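Local coordinates for receptor-like protein kinase ANXUR1 (Arabidopsis thaliana, PDB 6FIG) that probably acts as a cell-surface receptor kinase in plant reproduction, pairing a malectin-like ectodomain for perceiving extracellular signals with serine/threonine kinase activity, at residues L284-F289 / F299-N304; T312-I317 / S352-P357. All blocks are in the same frame, centred on the assembly; numbering follows the deposited sequence.

Interaction 1: L284-F289 / F299-N304; sequences LHFCEF and FNIYIN. With NAG (2-acetamido-2-deoxy-beta-D-glucopyranose), chain D.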
# COMPACT_ATOMS: atom_id res chain seq x y z
N LEU A 284 4.23 9.33 -23.63
CA LEU A 284 4.46 10.73 -23.32
C LEU A 284 3.32 11.22 -22.47
O LEU A 284 2.17 11.07 -22.85
CB LEU A 284 4.56 11.56 -24.61
CG LEU A 284 5.92 11.52 -25.32
CD1 LEU A 284 6.33 10.14 -25.79
CD2 LEU A 284 5.88 12.46 -26.50
N HIS A 285 3.66 11.77 -21.31
CA HIS A 285 2.69 12.27 -20.36
C HIS A 285 2.60 13.79 -20.47
O HIS A 285 3.63 14.48 -20.45
CB HIS A 285 3.11 11.91 -18.93
CG HIS A 285 3.08 10.45 -18.64
ND1 HIS A 285 1.96 9.83 -18.11
CD2 HIS A 285 4.01 9.49 -18.80
CE1 HIS A 285 2.23 8.54 -17.95
NE2 HIS A 285 3.46 8.31 -18.34
N PHE A 286 1.37 14.30 -20.54
CA PHE A 286 1.14 15.74 -20.70
C PHE A 286 0.11 16.25 -19.72
O PHE A 286 -0.85 15.56 -19.41
CB PHE A 286 0.63 16.07 -22.10
CG PHE A 286 1.55 15.69 -23.21
CD1 PHE A 286 2.63 16.50 -23.57
CD2 PHE A 286 1.28 14.55 -23.99
CE1 PHE A 286 3.43 16.16 -24.64
CE2 PHE A 286 2.09 14.22 -25.05
CZ PHE A 286 3.16 15.03 -25.40
N CYS A 287 0.26 17.50 -19.29
CA CYS A 287 -0.78 18.19 -18.54
C CYS A 287 -0.44 19.67 -18.66
O CYS A 287 0.66 20.08 -18.29
CB CYS A 287 -0.82 17.75 -17.08
SG CYS A 287 -2.12 18.57 -16.10
N GLU A 288 -1.39 20.43 -19.18
CA GLU A 288 -1.19 21.86 -19.33
C GLU A 288 -1.60 22.54 -18.05
O GLU A 288 -2.77 22.50 -17.68
CB GLU A 288 -2.02 22.41 -20.49
CG GLU A 288 -1.89 23.93 -20.72
CD GLU A 288 -0.46 24.32 -20.97
OE1 GLU A 288 0.08 23.89 -22.01
OE2 GLU A 288 0.14 25.01 -20.12
N PHE A 289 -0.65 23.15 -17.35
CA PHE A 289 -0.96 23.85 -16.10
C PHE A 289 -0.70 25.36 -16.12
O PHE A 289 -0.89 26.03 -15.10
CB PHE A 289 -0.28 23.17 -14.90
CG PHE A 289 1.21 23.03 -15.01
CD1 PHE A 289 1.79 21.77 -15.21
CD2 PHE A 289 2.05 24.14 -14.89
CE1 PHE A 289 3.16 21.63 -15.31
CE2 PHE A 289 3.42 24.00 -15.00
CZ PHE A 289 3.98 22.74 -15.20
N PHE A 299 2.92 21.95 -31.11
CA PHE A 299 4.29 21.51 -31.33
C PHE A 299 4.40 20.19 -32.05
O PHE A 299 3.51 19.33 -31.96
CB PHE A 299 5.09 21.48 -30.02
CG PHE A 299 4.47 20.70 -28.90
CD1 PHE A 299 3.49 21.24 -28.11
CD2 PHE A 299 4.96 19.42 -28.58
CE1 PHE A 299 2.95 20.53 -27.05
CE2 PHE A 299 4.43 18.72 -27.53
CZ PHE A 299 3.42 19.28 -26.76
N ASN A 300 5.52 20.04 -32.75
CA ASN A 300 5.84 18.83 -33.49
C ASN A 300 6.63 17.90 -32.60
O ASN A 300 7.41 18.36 -31.76
CB ASN A 300 6.65 19.16 -34.74
CG ASN A 300 5.88 20.01 -35.73
OD1 ASN A 300 4.67 19.83 -35.93
ND2 ASN A 300 6.57 20.97 -36.33
N ILE A 301 6.42 16.60 -32.77
CA ILE A 301 7.10 15.57 -31.98
C ILE A 301 7.68 14.57 -32.96
O ILE A 301 6.95 14.06 -33.83
CB ILE A 301 6.15 14.84 -31.03
CG1 ILE A 301 5.43 15.82 -30.09
CG2 ILE A 301 6.91 13.79 -30.22
CD1 ILE A 301 4.46 15.15 -29.14
N TYR A 302 8.98 14.29 -32.81
CA TYR A 302 9.69 13.34 -33.67
C TYR A 302 10.33 12.26 -32.81
O TYR A 302 10.79 12.53 -31.70
CB TYR A 302 10.75 14.05 -34.49
CG TYR A 302 10.25 15.28 -35.20
CD1 TYR A 302 9.52 15.17 -36.37
CD2 TYR A 302 10.54 16.55 -34.71
CE1 TYR A 302 9.07 16.30 -37.04
CE2 TYR A 302 10.10 17.69 -35.37
CZ TYR A 302 9.37 17.56 -36.52
OH TYR A 302 8.95 18.74 -37.16
N ILE A 303 10.31 11.03 -33.32
CA ILE A 303 10.92 9.89 -32.63
C ILE A 303 11.83 9.21 -33.65
O ILE A 303 11.36 8.81 -34.71
CB ILE A 303 9.85 8.90 -32.08
CG1 ILE A 303 9.05 9.57 -30.96
CG2 ILE A 303 10.52 7.63 -31.54
CD1 ILE A 303 7.82 8.83 -30.46
N ASN A 304 13.12 9.12 -33.35
CA ASN A 304 14.12 8.56 -34.27
C ASN A 304 14.03 9.20 -35.64
O ASN A 304 14.00 8.51 -36.66
CB ASN A 304 14.03 7.02 -34.34
CG ASN A 304 14.67 6.37 -33.16
OD1 ASN A 304 14.82 7.00 -32.13
ND2 ASN A 304 15.02 5.08 -33.27
C1 NAG D . 14.07 18.90 -35.22
C2 NAG D . 14.59 19.74 -36.37
C3 NAG D . 14.14 19.16 -37.71
C4 NAG D . 14.37 17.66 -37.79
C5 NAG D . 13.71 16.99 -36.59
C6 NAG D . 13.78 15.46 -36.57
C7 NAG D . 14.79 22.13 -35.85
C8 NAG D . 14.01 23.42 -35.69
N2 NAG D . 14.04 21.07 -36.18
O3 NAG D . 14.87 19.80 -38.76
O4 NAG D . 13.76 17.14 -38.98
O5 NAG D . 14.36 17.52 -35.44
O6 NAG D . 15.12 15.01 -36.33
O7 NAG D . 16.00 22.09 -35.69

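Interaction 2: T312-I317 / S352-P357; sequences TTPADI and STFGQP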
# COMPACT_ATOMS: atom_id res chain seq x y z
N THR A 312 -0.24 18.63 -40.31
CA THR A 312 -1.51 19.27 -39.92
C THR A 312 -2.09 18.72 -38.62
O THR A 312 -3.15 19.17 -38.19
CB THR A 312 -2.57 19.13 -41.05
OG1 THR A 312 -2.89 17.74 -41.23
CG2 THR A 312 -2.05 19.73 -42.33
N THR A 313 -1.40 17.78 -37.97
CA THR A 313 -1.82 17.25 -36.68
C THR A 313 -0.68 17.33 -35.66
O THR A 313 -0.28 16.32 -35.08
CB THR A 313 -2.35 15.80 -36.82
OG1 THR A 313 -1.39 15.01 -37.52
CG2 THR A 313 -3.66 15.79 -37.62
N PRO A 314 -0.16 18.54 -35.39
CA PRO A 314 0.80 18.69 -34.29
C PRO A 314 0.14 18.44 -32.92
O PRO A 314 -1.08 18.38 -32.82
CB PRO A 314 1.27 20.15 -34.42
CG PRO A 314 0.10 20.84 -35.03
CD PRO A 314 -0.59 19.84 -35.92
N ALA A 315 0.97 18.30 -31.90
CA ALA A 315 0.51 18.13 -30.53
C ALA A 315 0.00 19.46 -30.00
O ALA A 315 0.59 20.51 -30.24
CB ALA A 315 1.65 17.65 -29.66
N ASP A 316 -1.12 19.41 -29.29
CA ASP A 316 -1.66 20.58 -28.60
C ASP A 316 -2.32 19.98 -27.37
O ASP A 316 -3.32 19.27 -27.50
CB ASP A 316 -2.64 21.33 -29.50
CG ASP A 316 -3.29 22.54 -28.83
OD1 ASP A 316 -3.30 22.63 -27.56
OD2 ASP A 316 -3.83 23.39 -29.59
N ILE A 317 -1.76 20.22 -26.19
CA ILE A 317 -2.25 19.55 -24.98
C ILE A 317 -3.73 19.88 -24.68
O ILE A 317 -4.55 18.98 -24.50
CB ILE A 317 -1.38 19.81 -23.74
CG1 ILE A 317 0.06 19.40 -24.00
CG2 ILE A 317 -1.94 19.03 -22.53
CD1 ILE A 317 1.05 19.98 -23.00
N SER A 352 5.29 24.05 -33.66
CA SER A 352 4.67 24.01 -34.97
C SER A 352 4.26 25.44 -35.34
O SER A 352 3.86 26.23 -34.48
CB SER A 352 3.42 23.12 -34.95
OG SER A 352 2.72 23.19 -36.18
N THR A 353 4.35 25.75 -36.62
CA THR A 353 3.78 26.99 -37.12
C THR A 353 2.36 26.80 -37.66
O THR A 353 1.70 27.79 -38.05
CB THR A 353 4.66 27.61 -38.21
OG1 THR A 353 4.89 26.65 -39.24
CG2 THR A 353 5.99 28.07 -37.61
N PHE A 354 1.89 25.55 -37.72
CA PHE A 354 0.59 25.27 -38.29
C PHE A 354 -0.53 25.92 -37.49
O PHE A 354 -0.59 25.77 -36.28
CB PHE A 354 0.35 23.76 -38.37
CG PHE A 354 -0.98 23.40 -38.98
CD1 PHE A 354 -2.02 22.97 -38.16
CD2 PHE A 354 -1.19 23.54 -40.35
CE1 PHE A 354 -3.26 22.66 -38.72
CE2 PHE A 354 -2.43 23.23 -40.91
CZ PHE A 354 -3.46 22.78 -40.09
N GLY A 355 -1.38 26.68 -38.17
CA GLY A 355 -2.57 27.26 -37.52
C GLY A 355 -2.33 28.51 -36.69
O GLY A 355 -3.24 28.95 -35.99
N GLN A 356 -1.14 29.10 -36.80
CA GLN A 356 -0.85 30.39 -36.21
C GLN A 356 -1.11 30.38 -34.69
O GLN A 356 -1.95 31.13 -34.18
CB GLN A 356 -1.67 31.51 -36.92
CG GLN A 356 -1.45 31.63 -38.44
CD GLN A 356 -1.97 30.45 -39.28
OE1 GLN A 356 -3.17 30.11 -39.28
NE2 GLN A 356 -1.05 29.83 -40.01
N PRO A 357 -0.39 29.51 -33.96
CA PRO A 357 -0.61 29.42 -32.52
C PRO A 357 -0.19 30.69 -31.79
O PRO A 357 0.64 31.45 -32.31
CB PRO A 357 0.26 28.23 -32.12
CG PRO A 357 1.37 28.24 -33.11
CD PRO A 357 0.72 28.65 -34.40

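Interaction 1: L284-F289 / F299-N304
L284, F286, F299 and I301 meet purely through carbon, and the polar grip lies near the end of the first segment, where the E288 carboxylate takes the backbone N-H groups of Q290 and L291 on OE2 and forms a salt bridge with K297 through OE1. The contact illustrates how a beta-sandwich of the malectin-like fold is filled: strands 284-287 and 299-303 belong to different sheets, run nearly antiparallel at 165° and keep their axes 12.3 Å apart. Side chains span that gap. F286 meets F299 from the opposite direction, with CE1 of F286 lying in the plane of the F299 ring at its edge, 3.8 Å from CZ of F299. CD1 of I301 is shared, 4.0 Å from CZ of F286 and equally far from CD2 of L284, which it meets tip to tip. With CG1 anti to its carbonyl carbon (chi1 -56°), I301 carries its extended arm to both partners. L364 of strand 363-372 packs against L284 and F286. Strand alternation turns Y302 to the outer side, where C5 of the N-acetylglucosamine sits over one ring face, offset toward the rim, 3.7 Å from CD2 of Y302.

Interaction 2: T312-I317 / S352-P357
T312 and F354 form the aromatic part of this contact between two loops, a CH-pi interaction led by CA of T312, with the side chain alongside. CA of T312 stands 3.9 Å from the centroid of the F354 ring and only 7° off its normal, practically over the centre of the face. The methyl of T312 extends the cover outward, CG2 lying 3.8 Å from CE2 of F354, while the carbonyl O of T312 comes to 3.5 Å from CE1 of F354. In F354, CG anti to the backbone N (chi1 -180°) carries the ring toward 312-317.

Apolar packing continues on P314. Its CD approaches CD1 of F354 at 4.1 Å, the two side chains crossing at about a right angle, and its CB rests 3.7 Å from CB of S352.

No hydrogen bond crosses between the loops; those within 352-357 shape its turn. OG of S352 accepts the N-H of F354 at 2.9 Å and 152°, making an ST turn, and a type II beta turn from T353 to Q356 overlaps it, closed by a weak bond from Q356 N to T353 O. G355 holds the third position of that turn with positive phi. In the malectin-like domain these loops lead out of strands 306-307 and 344-351.

Both loops are also tied to N295: its backbone N donates to OD2 of D316, and its ND2 to the carbonyl O of G355. OD1 of D316, at the N-cap of helix 317-321, takes the backbone N of G319.

Interaction 1 closes before interaction 2 opens along the chain, yet their centres are just 12 Å apart and both lie on the same side of the chain's centre. The shared element is strand 299-303: one of its faces looks into the sandwich, toward strand 278-287, while the loop 312-317 runs beside its start. A probable hydrogen bond joins F299 O to A315 N at 2.7 Å. The segment 352-357 leaves strand 344-351, the antiparallel neighbour of 299-303 in the same four-stranded sheet, and S352 packs against N300. CG2 of I317, starting helix 317-321, packs on N of E288, so 312-317 touches both halves of interaction 1. The buried contact and partly exposed loops thus adjoin within the malectin-like domain.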